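Azi13 (Streptomyces sahachiroi, PDB 5HMB) probably acts as a hotdog-fold thioesterase of the PaaI family, hydrolysing aromatic acyl thioesters in azinomycin biosynthesis. Local coordinates at residues S35-A38 with D39-Q42. Numbering follows the deposited sequence.
Sequences SVRA and DLLQ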
loop_
_atom_site.group_PDB
_atom_site.type_symbol
_atom_site.label_atom_id
_atom_site.label_comp_id
_atom_site.label_asym_id
_atom_site.label_seq_id
_atom_site.Cartn_x
_atom_site.Cartn_y
_atom_site.Cartn_z
ATOM N N SER A 35 16.755 0.707 19.056
ATOM C CA SER A 35 16.816 2.100 19.454
ATOM C C SER A 35 17.230 2.964 18.276
ATOM O O SER A 35 17.969 2.521 17.397
ATOM C CB SER A 35 17.803 2.309 20.598
ATOM O OG SER A 35 17.991 3.699 20.811
ATOM N N VAL A 36 16.736 4.204 18.266
ATOM C CA VAL A 36 17.216 5.193 17.312
ATOM C C VAL A 36 18.669 5.530 17.629
ATOM O O VAL A 36 19.054 5.656 18.799
ATOM C CB VAL A 36 16.332 6.451 17.354
ATOM C CG1 VAL A 36 16.630 7.338 16.174
ATOM C CG2 VAL A 36 14.854 6.069 17.390
ATOM N N ARG A 37 19.488 5.666 16.591
ATOM C CA ARG A 37 20.906 5.948 16.758
ATOM C C ARG A 37 21.301 7.070 15.820
ATOM O O ARG A 37 20.606 7.361 14.844
ATOM C CB ARG A 37 21.790 4.719 16.466
ATOM C CG ARG A 37 21.585 3.536 17.374
ATOM C CD ARG A 37 22.660 2.462 17.119
ATOM N NE ARG A 37 23.026 2.358 15.704
ATOM C CZ ARG A 37 22.776 1.299 14.936
ATOM N NH1 ARG A 37 22.166 0.238 15.440
ATOM N NH2 ARG A 37 23.148 1.294 13.662
ATOM N N ALA A 38 22.447 7.684 16.122
ATOM C CA ALA A 38 22.917 8.819 15.335
ATOM C C ALA A 38 23.094 8.449 13.863
ATOM O O ALA A 38 22.728 9.226 12.974
ATOM C CB ALA A 38 24.225 9.351 15.923
ATOM N N ASP A 39 23.647 7.268 13.583
ATOM C CA ASP A 39 23.893 6.855 12.204
ATOM C C ASP A 39 22.633 6.404 11.470
ATOM O O ASP A 39 22.691 6.186 10.255
ATOM C CB ASP A 39 24.935 5.729 12.163
ATOM C CG ASP A 39 24.573 4.562 13.056
ATOM O OD1 ASP A 39 23.862 4.781 14.060
ATOM O OD2 ASP A 39 25.003 3.428 12.758
ATOM N N LEU A 40 21.507 6.263 12.164
ATOM C CA LEU A 40 20.253 5.862 11.543
ATOM C C LEU A 40 19.353 7.044 11.222
ATOM O O LEU A 40 18.221 6.841 10.773
ATOM C CB LEU A 40 19.514 4.871 12.444
ATOM C CG LEU A 40 20.285 3.613 12.823
ATOM C CD1 LEU A 40 19.443 2.685 13.694
ATOM C CD2 LEU A 40 20.758 2.894 11.560
ATOM N N LEU A 41 19.828 8.270 11.427
ATOM C CA LEU A 41 18.997 9.455 11.296
ATOM C C LEU A 41 19.064 10.026 9.891
ATOM O O LEU A 41 20.018 9.797 9.142
ATOM C CB LEU A 41 19.432 10.532 12.288
ATOM C CG LEU A 41 19.401 10.154 13.762
ATOM C CD1 LEU A 41 20.169 11.173 14.574
ATOM C CD2 LEU A 41 17.965 10.068 14.230
ATOM N N GLN A 42 18.044 10.791 9.553
ATOM C CA GLN A 42 17.995 11.589 8.341
ATOM C C GLN A 42 18.317 13.043 8.678
ATOM O O GLN A 42 18.345 13.423 9.849
ATOM C CB GLN A 42 16.618 11.442 7.683
ATOM C CG GLN A 42 15.438 11.850 8.538
ATOM C CD GLN A 42 14.122 11.760 7.777
ATOM O OE1 GLN A 42 13.879 10.806 7.020
ATOM N NE2 GLN A 42 13.272 12.763 7.961
#
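R37 reaches D39 with two nitrogens presented side-on, one to each carboxylate oxygen, while L40 lies over a face of the same guanidinium. Followed outward, R37 CB lies 3.2 Å from D39 OD1, and CD passes near the same oxygen. A bend at chi3 (-36°) then brings NE back to it, and the bond R37 NE to D39 OD1 is 3.0 Å long and uses the syn lone pair. At the tip, R37 NH2 donates to D39 OD2 at 3.0 Å, also on the syn side but 28° out of the carboxylate plane, the two flat groups being turned 37° apart. The backbone here makes a short 3-10 turn, closed by L40 N to R37 O at 3.0 Å, in the loop that leads from strand 29-35 of the hotdog sheet toward its long central helix, 49-68. NH2 has a second acceptor in the backbone O of H17, which ties the loop to helix 13-18. L40 CD1 stands 3.8 Å above the centre of the guanidinium, near CZ and NH1. With R37 replaced by an alanine, the D39 carboxylate would probably be left without its cationic mate and H17 O without this donor. One residue on, L41 N makes a weak bond back to A38 O, and the L41 side chain packs on V36, CD2 3.6 Å from V36 CG1. L40 also packs on Y14 of the second subunit.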